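Local coordinates for protein EH1AB1 (Metagenome, PDB 6I8F) that hydrolyses esters, most likely through a serine nucleophile on an alpha/beta-hydrolase fold, at residues 262-273 / 289-300; 116-126 / 313-324. All coordinates share one frame; numbering follows the deposited sequence.

Contact 1: residues 262-273 / 289-300; sequences AFVLTAGYDPLR and KTTYVNYPGTIH
Thr266 gathers the side chains of Tyr292 and Asn294 on one face of a parallel strand pair, 262-267 beside 290-296. Its OG1 lies 2.6 Å from Tyr292 OH, a hydrogen bond in which either hydroxyl could donate, and takes a second from Asn294 ND2 at 2.7 Å, the amide crossing the threonine at about a right angle. A chi1 of 58° sets OG1 between the backbone N and the carbonyl carbon, where both partners can hold this buried oxygen. Beneath them the backbone ladder is regular from Ala262 to Thr266, Val264 N to Thr291 O at 2.8 Å being typical. The opposite face is tightly packed and largely apolar: Val293 CG1 touches Phe263 CZ at 3.5 Å and the flank of Leu265, whose CD1 meets Tyr295 CE1 at 3.7 Å; Tyr295 OH bonds to Glu318.

Both segments turn a corner, at Gly268 and Gly297, and Gly268 passes so close to Pro296 that a side chain would collide. Beyond, His300 ND1 donates in its ring plane to Asp270 OD2 at 2.7 Å, with the carboxylate turned 69° from the ring. OD1 accepts from Leu272 N, which helps fix the carboxylate. With His300 NE2 bonded to Ser175 OG, this fits a Ser-His-Asp triad. Looser is the pairing of Tyr269 with Ile299, where water 2 bridges Tyr269 O and His300 N, Tyr269 being partly exposed. At the other end water 1 links Ala262 O to Thr291 OG1, which also bonds to Glu318 of the second subunit.

Helix 273-285 makes the crossover of this beta-alpha-beta unit and covers the Thr266 face, while helix 310-327 lies over Phe263 and Leu265. Strand 198-202 flanks 262-267, and 290-296 pairs antiparallel with a strand of the second subunit, continuing the sheet across the dimer.

Contact 2: residues 116-126 / 313-324; sequences TCRRLANKSRC and LKANDEAAAVMG
Arg119 meets Asp317 side-on, its guanidinium only 18° from the plane of the carboxylate. NE reaches OD1 at 2.7 Å, somewhat bent, while NH2 to OD2, at 2.8 Å, is straighter and uses the syn lone pair. With CG anti to N (chi1 -169°) and the chain extended to NE, the arginine reaches across to helix 310-327. Leu313 CB lies over one guanidinium face and Lys123 CE over the other, both toward the rim; Lys123 NZ adds a long salt bridge to Asp317 OD2. Replacing Arg119 by alanine is likely to cost Asp317 both of its short charged bonds, leaving the long one to Lys123, and to remove the flat group Leu313 packs against.

Farther along, the helices cross at -44° and Ala320 CB presses on Lys123 CB at a tight 3.5 Å. Leu120 CD2 reaches Asn316 O, and Met323 CE rests on Ser124 CB at 3.7 Å. Ser124 OG turns back to Leu120 O and accepts from Cys126 N, an ST turn closing the helix.

Helices 114-124 and 310-327 pack together on one side of the central sheet of the alpha/beta-hydrolase fold, Leu120 and Met323 reaching strand 94-100 and Ala319 touching strand 262-267.

How the contacts relate
Helix 310-327 joins the two contacts, whose centres lie about 16 Å apart. Its Glu318, turned away from helix 114-124, approaches contact 1 with OE1 2.6 Å from Tyr295 OH, a probable hydrogen bond, and Ala319 CB packs on Phe263 CE2 at 3.6 Å. Thus the helix rests on the strand pair and on helix 114-124 at once. Along the chain, contact 1 is nested within the loop that contact 2 closes. The probable catalytic pair Asp270 and His300 belongs to contact 1; in contact 2, Leu120 comes near the presumed nucleophile elbow around Ser175 without touching it. Glu318 OE2 bonds to Thr291 OG1 of the second subunit, tying both contacts to the dimer interface.

Contact 1: residues 262-273 / 289-300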
loop_
_atom_site.group_PDB
_atom_site.type_symbol
_atom_site.label_atom_id
_atom_site.label_comp_id
_atom_site.label_asym_id
_atom_site.label_seq_id
_atom_site.Cartn_x
_atom_site.Cartn_y
_atom_site.Cartn_z
ATOM N N ALA A 262 -5.201 -5.997 5.764
ATOM C CA ALA A 262 -4.013 -6.684 5.349
ATOM C C ALA A 262 -3.142 -5.768 4.492
ATOM O O ALA A 262 -3.634 -4.848 3.848
ATOM C CB ALA A 262 -4.405 -7.928 4.574
ATOM N N PHE A 263 -1.836 -6.045 4.548
ATOM C CA PHE A 263 -0.849 -5.620 3.594
ATOM C C PHE A 263 -0.261 -6.898 2.987
ATOM O O PHE A 263 0.246 -7.735 3.731
ATOM C CB PHE A 263 0.214 -4.766 4.285
ATOM C CG PHE A 263 1.393 -4.391 3.428
ATOM C CD1 PHE A 263 1.354 -3.268 2.620
ATOM C CD2 PHE A 263 2.548 -5.142 3.435
ATOM C CE1 PHE A 263 2.441 -2.910 1.840
ATOM C CE2 PHE A 263 3.628 -4.801 2.637
ATOM C CZ PHE A 263 3.578 -3.673 1.857
ATOM N N VAL A 264 -0.346 -7.049 1.662
ATOM C CA VAL A 264 0.151 -8.246 0.967
ATOM C C VAL A 264 1.183 -7.792 -0.073
ATOM O O VAL A 264 0.883 -6.971 -0.947
ATOM C CB VAL A 264 -0.997 -9.046 0.318
ATOM C CG1 VAL A 264 -0.483 -10.328 -0.311
ATOM C CG2 VAL A 264 -2.122 -9.354 1.298
ATOM N N LEU A 265 2.409 -8.301 0.055
ATOM C CA LEU A 265 3.495 -7.933 -0.812
ATOM C C LEU A 265 3.935 -9.170 -1.603
ATOM O O LEU A 265 4.094 -10.247 -1.012
ATOM C CB LEU A 265 4.643 -7.368 0.030
ATOM C CG LEU A 265 5.868 -6.890 -0.753
ATOM C CD1 LEU A 265 6.556 -5.745 -0.033
ATOM C CD2 LEU A 265 6.855 -8.024 -0.981
ATOM N N THR A 266 4.114 -9.000 -2.921
ATOM C CA THR A 266 4.744 -10.017 -3.750
ATOM C C THR A 266 6.025 -9.474 -4.391
ATOM O O THR A 266 6.173 -8.274 -4.661
ATOM C CB THR A 266 3.793 -10.572 -4.819
ATOM O OG1 THR A 266 3.353 -9.485 -5.634
ATOM C CG2 THR A 266 2.615 -11.315 -4.223
ATOM N N ALA A 267 6.960 -10.395 -4.618
ATOM C CA ALA A 267 8.158 -10.158 -5.410
ATOM C C ALA A 267 7.883 -10.627 -6.845
ATOM O O ALA A 267 7.249 -11.655 -7.042
ATOM C CB ALA A 267 9.335 -10.878 -4.791
ATOM N N GLY A 268 8.366 -9.855 -7.827
ATOM C CA GLY A 268 8.105 -10.085 -9.256
ATOM C C GLY A 268 8.658 -11.410 -9.771
ATOM O O GLY A 268 7.990 -12.097 -10.530
ATOM N N TYR A 269 9.890 -11.747 -9.380
ATOM C CA TYR A 269 10.583 -12.945 -9.852
ATOM C C TYR A 269 10.545 -13.996 -8.741
ATOM O O TYR A 269 11.565 -14.305 -8.133
ATOM C CB TYR A 269 12.020 -12.606 -10.266
ATOM C CG TYR A 269 12.701 -13.657 -11.103
ATOM C CD1 TYR A 269 13.754 -14.414 -10.609
ATOM C CD2 TYR A 269 12.314 -13.878 -12.415
ATOM C CE1 TYR A 269 14.386 -15.374 -11.387
ATOM C CE2 TYR A 269 12.934 -14.834 -13.206
ATOM C CZ TYR A 269 13.974 -15.586 -12.691
ATOM O OH TYR A 269 14.577 -16.528 -13.470
ATOM N N ASP A 270 9.350 -14.529 -8.493
ATOM C CA ASP A 270 9.069 -15.346 -7.321
ATOM C C ASP A 270 7.995 -16.363 -7.685
ATOM O O ASP A 270 6.917 -15.979 -8.122
ATOM C CB ASP A 270 8.623 -14.469 -6.146
ATOM C CG ASP A 270 8.390 -15.200 -4.840
ATOM O OD1 ASP A 270 8.444 -16.450 -4.840
ATOM O OD2 ASP A 270 8.164 -14.510 -3.821
ATOM N N PRO A 271 8.234 -17.680 -7.500
ATOM C CA PRO A 271 7.188 -18.682 -7.737
ATOM C C PRO A 271 5.903 -18.481 -6.914
ATOM O O PRO A 271 4.845 -18.889 -7.372
ATOM C CB PRO A 271 7.861 -20.023 -7.385
ATOM C CG PRO A 271 9.052 -19.630 -6.542
ATOM C CD PRO A 271 9.506 -18.292 -7.089
ATOM N N LEU A 272 6.013 -17.865 -5.725
ATOM C CA LEU A 272 4.871 -17.654 -4.815
ATOM C C LEU A 272 4.095 -16.372 -5.165
ATOM O O LEU A 272 3.090 -16.084 -4.520
ATOM C CB LEU A 272 5.363 -17.576 -3.365
ATOM C CG LEU A 272 6.024 -18.822 -2.776
ATOM C CD1 LEU A 272 6.221 -18.645 -1.281
ATOM C CD2 LEU A 272 5.216 -20.077 -3.044
ATOM N N ARG A 273 4.554 -15.622 -6.176
ATOM C CA ARG A 273 3.947 -14.353 -6.571
ATOM C C ARG A 273 2.438 -14.518 -6.809
ATOM O O ARG A 273 1.646 -13.757 -6.231
ATOM C CB ARG A 273 4.646 -13.798 -7.820
ATOM C CG ARG A 273 4.203 -12.400 -8.226
ATOM C CD ARG A 273 4.725 -12.038 -9.610
ATOM N NE ARG A 273 4.254 -12.991 -10.611
ATOM C CZ ARG A 273 4.609 -12.997 -11.891
ATOM N NH1 ARG A 273 5.522 -12.153 -12.338
ATOM N NH2 ARG A 273 4.022 -13.834 -12.726
ATOM N N LYS A 289 -10.387 -4.381 3.895
ATOM C CA LYS A 289 -9.404 -3.365 3.570
ATOM C C LYS A 289 -8.064 -4.066 3.309
ATOM O O LYS A 289 -7.504 -4.704 4.189
ATOM C CB LYS A 289 -9.248 -2.313 4.675
ATOM C CG LYS A 289 -8.244 -1.207 4.342
ATOM C CD LYS A 289 -8.029 -0.199 5.450
ATOM C CE LYS A 289 -9.262 0.647 5.713
ATOM N NZ LYS A 289 -9.073 1.595 6.843
ATOM N N THR A 290 -7.576 -3.950 2.073
ATOM C CA THR A 290 -6.430 -4.693 1.638
ATOM C C THR A 290 -5.530 -3.772 0.822
ATOM O O THR A 290 -5.988 -3.162 -0.129
ATOM C CB THR A 290 -6.834 -5.913 0.803
ATOM O OG1 THR A 290 -7.838 -6.623 1.526
ATOM C CG2 THR A 290 -5.664 -6.819 0.478
ATOM N N THR A 291 -4.258 -3.712 1.204
ATOM C CA THR A 291 -3.241 -3.053 0.427
ATOM C C THR A 291 -2.347 -4.116 -0.217
ATOM O O THR A 291 -1.725 -4.894 0.497
ATOM C CB THR A 291 -2.399 -2.135 1.316
ATOM O OG1 THR A 291 -3.270 -1.240 2.010
ATOM C CG2 THR A 291 -1.360 -1.365 0.533
ATOM N N TYR A 292 -2.295 -4.142 -1.550
ATOM C CA TYR A 292 -1.487 -5.092 -2.298
ATOM C C TYR A 292 -0.369 -4.338 -3.021
ATOM O O TYR A 292 -0.615 -3.299 -3.619
ATOM C CB TYR A 292 -2.316 -5.865 -3.330
ATOM C CG TYR A 292 -1.442 -6.659 -4.263
ATOM C CD1 TYR A 292 -0.850 -7.842 -3.842
ATOM C CD2 TYR A 292 -1.115 -6.183 -5.520
ATOM C CE1 TYR A 292 -0.003 -8.560 -4.671
ATOM C CE2 TYR A 292 -0.259 -6.882 -6.358
ATOM C CZ TYR A 292 0.306 -8.072 -5.931
ATOM O OH TYR A 292 1.143 -8.771 -6.755
ATOM N N VAL A 293 0.848 -4.880 -2.977
ATOM C CA VAL A 293 1.958 -4.291 -3.727
ATOM C C VAL A 293 2.818 -5.406 -4.321
ATOM O O VAL A 293 3.082 -6.408 -3.658
ATOM C CB VAL A 293 2.812 -3.333 -2.874
ATOM C CG1 VAL A 293 3.372 -3.998 -1.629
ATOM C CG2 VAL A 293 3.932 -2.720 -3.705
ATOM N N ASN A 294 3.253 -5.178 -5.569
ATOM C CA ASN A 294 4.187 -6.023 -6.260
ATOM C C ASN A 294 5.482 -5.239 -6.467
ATOM O O ASN A 294 5.446 -4.096 -6.940
ATOM C CB ASN A 294 3.641 -6.546 -7.592
ATOM C CG ASN A 294 4.616 -7.482 -8.279
ATOM O OD1 ASN A 294 5.104 -7.187 -9.366
ATOM N ND2 ASN A 294 4.948 -8.582 -7.636
ATOM N N TYR A 295 6.607 -5.863 -6.087
ATOM C CA TYR A 295 7.953 -5.313 -6.295
ATOM C C TYR A 295 8.564 -6.018 -7.509
ATOM O O TYR A 295 9.105 -7.110 -7.376
ATOM C CB TYR A 295 8.825 -5.459 -5.039
ATOM C CG TYR A 295 8.655 -4.337 -4.042
ATOM C CD1 TYR A 295 7.452 -4.147 -3.381
ATOM C CD2 TYR A 295 9.678 -3.436 -3.781
ATOM C CE1 TYR A 295 7.268 -3.096 -2.491
ATOM C CE2 TYR A 295 9.513 -2.385 -2.887
ATOM C CZ TYR A 295 8.298 -2.215 -2.241
ATOM O OH TYR A 295 8.099 -1.180 -1.379
ATOM N N PRO A 296 8.476 -5.440 -8.731
ATOM C CA PRO A 296 9.008 -6.107 -9.918
ATOM C C PRO A 296 10.540 -6.189 -9.858
ATOM O O PRO A 296 11.193 -5.368 -9.205
ATOM C CB PRO A 296 8.539 -5.237 -11.094
ATOM C CG PRO A 296 8.284 -3.868 -10.473
ATOM C CD PRO A 296 7.877 -4.131 -9.037
ATOM N N GLY A 297 11.097 -7.190 -10.534
ATOM C CA GLY A 297 12.543 -7.259 -10.768
ATOM C C GLY A 297 13.346 -7.659 -9.535
ATOM O O GLY A 297 14.558 -7.519 -9.546
ATOM N N THR A 298 12.691 -8.156 -8.477
ATOM C CA THR A 298 13.401 -8.688 -7.310
ATOM C C THR A 298 12.882 -10.098 -7.021
ATOM O O THR A 298 11.929 -10.560 -7.662
ATOM C CB THR A 298 13.305 -7.764 -6.087
ATOM O OG1 THR A 298 14.256 -8.211 -5.113
ATOM C CG2 THR A 298 11.912 -7.711 -5.495
ATOM N N ILE A 299 13.503 -10.753 -6.036
ATOM C CA ILE A 299 13.348 -12.173 -5.814
ATOM C C ILE A 299 12.776 -12.426 -4.423
ATOM O O ILE A 299 12.897 -11.600 -3.531
ATOM C CB ILE A 299 14.700 -12.904 -5.965
ATOM C CG1 ILE A 299 15.764 -12.317 -5.036
ATOM C CG2 ILE A 299 15.142 -12.904 -7.421
ATOM C CD1 ILE A 299 17.065 -13.093 -5.017
ATOM N N HIS A 300 12.239 -13.634 -4.255
ATOM C CA HIS A 300 11.850 -14.144 -2.974
ATOM C C HIS A 300 13.030 -14.011 -1.999
ATOM O O HIS A 300 14.159 -14.363 -2.334
ATOM C CB HIS A 300 11.384 -15.595 -3.113
ATOM C CG HIS A 300 10.614 -16.073 -1.936
ATOM N ND1 HIS A 300 9.263 -15.776 -1.767
ATOM C CD2 HIS A 300 11.001 -16.790 -0.856
ATOM C CE1 HIS A 300 8.853 -16.314 -0.631
ATOM N NE2 HIS A 300 9.905 -16.948 -0.054
HETATM O O HOH W 1 -4.530 -2.241 4.128
HETATM O O HOH W 2 12.517 -15.659 -6.234
#

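Contact 2: residues 116-126 / 313-324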
loop_
_atom_site.group_PDB
_atom_site.type_symbol
_atom_site.label_atom_id
_atom_site.label_comp_id
_atom_site.label_asym_id
_atom_site.label_seq_id
_atom_site.Cartn_x
_atom_site.Cartn_y
_atom_site.Cartn_z
ATOM N N THR A 116 15.786 -6.491 10.257
ATOM C CA THR A 116 14.518 -6.249 9.600
ATOM C C THR A 116 13.455 -5.840 10.622
ATOM O O THR A 116 12.691 -4.904 10.378
ATOM C CB THR A 116 14.065 -7.476 8.803
ATOM O OG1 THR A 116 15.063 -7.709 7.806
ATOM C CG2 THR A 116 12.694 -7.300 8.184
ATOM N N CYS A 117 13.375 -6.559 11.743
ATOM C CA CYS A 117 12.404 -6.238 12.780
ATOM C C CYS A 117 12.706 -4.873 13.405
ATOM O O CYS A 117 11.778 -4.114 13.674
ATOM C CB CYS A 117 12.354 -7.299 13.863
ATOM S SG CYS A 117 11.484 -8.787 13.305
ATOM N N ARG A 118 13.993 -4.575 13.596
ATOM C CA ARG A 118 14.425 -3.279 14.133
ATOM C C ARG A 118 13.915 -2.164 13.214
ATOM O O ARG A 118 13.349 -1.172 13.685
ATOM C CB ARG A 118 15.951 -3.213 14.269
ATOM C CG ARG A 118 16.503 -3.976 15.463
ATOM C CD ARG A 118 18.002 -4.180 15.320
ATOM N NE ARG A 118 18.612 -4.776 16.509
ATOM C CZ ARG A 118 19.095 -4.092 17.551
ATOM N NH1 ARG A 118 19.125 -2.765 17.539
ATOM N NH2 ARG A 118 19.544 -4.755 18.606
ATOM N N ARG A 119 14.130 -2.345 11.903
ATOM C CA ARG A 119 13.762 -1.330 10.924
ATOM C C ARG A 119 12.240 -1.191 10.907
ATOM O O ARG A 119 11.734 -0.078 10.859
ATOM C CB ARG A 119 14.321 -1.644 9.536
ATOM C CG ARG A 119 14.190 -0.496 8.550
ATOM C CD ARG A 119 14.904 -0.742 7.226
ATOM N NE ARG A 119 14.727 0.385 6.323
ATOM C CZ ARG A 119 15.619 1.356 6.124
ATOM N NH1 ARG A 119 16.805 1.278 6.696
ATOM N NH2 ARG A 119 15.330 2.378 5.324
ATOM N N LEU A 120 11.513 -2.316 10.972
ATOM C CA LEU A 120 10.044 -2.252 10.941
ATOM C C LEU A 120 9.530 -1.458 12.149
ATOM O O LEU A 120 8.598 -0.676 12.026
ATOM C CB LEU A 120 9.452 -3.663 10.919
ATOM C CG LEU A 120 9.602 -4.440 9.609
ATOM C CD1 LEU A 120 9.033 -5.840 9.754
ATOM C CD2 LEU A 120 8.930 -3.720 8.450
ATOM N N ALA A 121 10.120 -1.694 13.328
ATOM C CA ALA A 121 9.702 -1.000 14.557
ATOM C C ALA A 121 9.897 0.513 14.393
ATOM O O ALA A 121 8.954 1.281 14.583
ATOM C CB ALA A 121 10.441 -1.539 15.754
ATOM N N ASN A 122 11.110 0.923 14.019
ATOM C CA ASN A 122 11.470 2.337 13.914
ATOM C C ASN A 122 10.575 3.059 12.892
ATOM O O ASN A 122 10.100 4.152 13.159
ATOM C CB ASN A 122 12.951 2.514 13.579
ATOM C CG ASN A 122 13.857 2.230 14.756
ATOM O OD1 ASN A 122 13.401 2.174 15.892
ATOM N ND2 ASN A 122 15.146 2.063 14.504
ATOM N N LYS A 123 10.329 2.420 11.747
ATOM C CA LYS A 123 9.637 3.037 10.626
ATOM C C LYS A 123 8.127 3.074 10.891
ATOM O O LYS A 123 7.464 4.020 10.503
ATOM C CB LYS A 123 9.929 2.271 9.336
ATOM C CG LYS A 123 11.364 2.368 8.852
ATOM C CD LYS A 123 11.701 3.697 8.230
ATOM C CE LYS A 123 13.176 3.812 7.918
ATOM N NZ LYS A 123 13.465 5.089 7.228
ATOM N N SER A 124 7.602 2.046 11.568
ATOM C CA SER A 124 6.185 1.948 11.842
ATOM C C SER A 124 5.789 2.736 13.095
ATOM O O SER A 124 4.625 3.088 13.234
ATOM C CB SER A 124 5.767 0.518 11.978
ATOM O OG SER A 124 6.283 -0.028 13.179
ATOM N N ARG A 125 6.745 2.961 14.007
ATOM C CA ARG A 125 6.486 3.488 15.358
ATOM C C ARG A 125 5.638 2.483 16.144
ATOM O O ARG A 125 4.951 2.855 17.109
ATOM C CB ARG A 125 5.788 4.852 15.321
ATOM C CG ARG A 125 6.489 5.907 14.472
ATOM C CD ARG A 125 5.807 7.259 14.644
ATOM N NE ARG A 125 6.314 8.289 13.747
ATOM C CZ ARG A 125 5.767 9.491 13.550
ATOM N NH1 ARG A 125 4.498 9.731 13.848
ATOM N NH2 ARG A 125 6.513 10.455 13.045
ATOM N N CYS A 126 5.694 1.212 15.729
ATOM C CA CYS A 126 5.023 0.116 16.407
ATOM C C CYS A 126 6.069 -0.766 17.091
ATOM O O CYS A 126 7.149 -0.953 16.558
ATOM C CB CYS A 126 4.225 -0.741 15.431
ATOM S SG CYS A 126 2.828 0.121 14.668
ATOM N N LEU A 313 14.918 -2.735 1.621
ATOM C CA LEU A 313 14.748 -1.659 2.600
ATOM C C LEU A 313 13.524 -0.802 2.238
ATOM O O LEU A 313 12.793 -0.369 3.123
ATOM C CB LEU A 313 16.014 -0.806 2.657
ATOM C CG LEU A 313 17.265 -1.529 3.152
ATOM C CD1 LEU A 313 18.472 -0.608 3.052
ATOM C CD2 LEU A 313 17.097 -2.035 4.582
ATOM N N LYS A 314 13.321 -0.555 0.941
ATOM C CA LYS A 314 12.133 0.147 0.470
ATOM C C LYS A 314 10.876 -0.633 0.881
ATOM O O LYS A 314 9.941 -0.024 1.370
ATOM C CB LYS A 314 12.198 0.362 -1.044
ATOM C CG LYS A 314 13.331 1.268 -1.504
ATOM C CD LYS A 314 12.880 2.640 -1.958
ATOM C CE LYS A 314 13.952 3.702 -1.793
ATOM N NZ LYS A 314 15.183 3.335 -2.538
ATOM N N ALA A 315 10.895 -1.973 0.717
ATOM C CA ALA A 315 9.771 -2.846 1.067
ATOM C C ALA A 315 9.516 -2.835 2.580
ATOM O O ALA A 315 8.345 -2.783 3.002
ATOM C CB ALA A 315 9.999 -4.248 0.580
ATOM N N ASN A 316 10.596 -2.923 3.368
ATOM C CA ASN A 316 10.555 -2.762 4.831
ATOM C C ASN A 316 9.780 -1.482 5.170
ATOM O O ASN A 316 8.792 -1.507 5.915
ATOM C CB ASN A 316 11.949 -2.682 5.470
ATOM C CG ASN A 316 12.765 -3.965 5.455
ATOM O OD1 ASN A 316 13.960 -3.929 5.783
ATOM N ND2 ASN A 316 12.159 -5.090 5.094
ATOM N N ASP A 317 10.245 -0.361 4.606
ATOM C CA ASP A 317 9.696 0.965 4.911
ATOM C C ASP A 317 8.219 1.048 4.489
ATOM O O ASP A 317 7.404 1.646 5.198
ATOM C CB ASP A 317 10.555 2.059 4.272
ATOM C CG ASP A 317 11.961 2.111 4.852
ATOM O OD1 ASP A 317 12.221 1.384 5.848
ATOM O OD2 ASP A 317 12.803 2.843 4.297
ATOM N N GLU A 318 7.866 0.470 3.331
ATOM C CA GLU A 318 6.472 0.504 2.864
ATOM C C GLU A 318 5.557 -0.317 3.794
ATOM O O GLU A 318 4.480 0.127 4.167
ATOM C CB GLU A 318 6.342 0.008 1.424
ATOM C CG GLU A 318 4.911 0.048 0.948
ATOM C CD GLU A 318 4.665 -0.198 -0.528
ATOM O OE1 GLU A 318 5.628 -0.509 -1.273
ATOM O OE2 GLU A 318 3.495 -0.097 -0.915
ATOM N N ALA A 319 5.972 -1.532 4.143
ATOM C CA ALA A 319 5.184 -2.389 5.034
ATOM C C ALA A 319 4.953 -1.674 6.376
ATOM O O ALA A 319 3.822 -1.576 6.869
ATOM C CB ALA A 319 5.893 -3.705 5.224
ATOM N N ALA A 320 6.042 -1.150 6.939
ATOM C CA ALA A 320 6.024 -0.409 8.200
ATOM C C ALA A 320 5.090 0.807 8.087
ATOM O O ALA A 320 4.306 1.076 8.987
ATOM C CB ALA A 320 7.433 0.009 8.564
ATOM N N ALA A 321 5.204 1.537 6.973
ATOM C CA ALA A 321 4.470 2.767 6.759
ATOM C C ALA A 321 2.967 2.482 6.733
ATOM O O ALA A 321 2.202 3.195 7.340
ATOM C CB ALA A 321 4.910 3.401 5.464
ATOM N N VAL A 322 2.567 1.434 6.006
ATOM C CA VAL A 322 1.170 1.102 5.854
ATOM C C VAL A 322 0.598 0.644 7.209
ATOM O O VAL A 322 -0.524 1.008 7.572
ATOM C CB VAL A 322 0.978 0.052 4.744
ATOM C CG1 VAL A 322 -0.438 -0.501 4.712
ATOM C CG2 VAL A 322 1.377 0.590 3.379
ATOM N N MET A 323 1.348 -0.193 7.936
ATOM C CA MET A 323 0.892 -0.670 9.230
ATOM C C MET A 323 0.729 0.518 10.197
ATOM O O MET A 323 -0.293 0.637 10.868
ATOM C CB MET A 323 1.856 -1.687 9.845
ATOM C CG MET A 323 1.349 -2.215 11.193
ATOM S SD MET A 323 2.375 -3.543 11.823
ATOM C CE MET A 323 3.917 -2.663 12.054
ATOM N N GLY A 324 1.747 1.380 10.270
ATOM C CA GLY A 324 1.736 2.571 11.148
ATOM C C GLY A 324 0.580 3.506 10.849
ATOM O O GLY A 324 -0.090 4.019 11.773
HETATM O O HOH W 3 16.016 -5.262 6.591
HETATM O O HOH W 4 11.621 5.982 4.636
#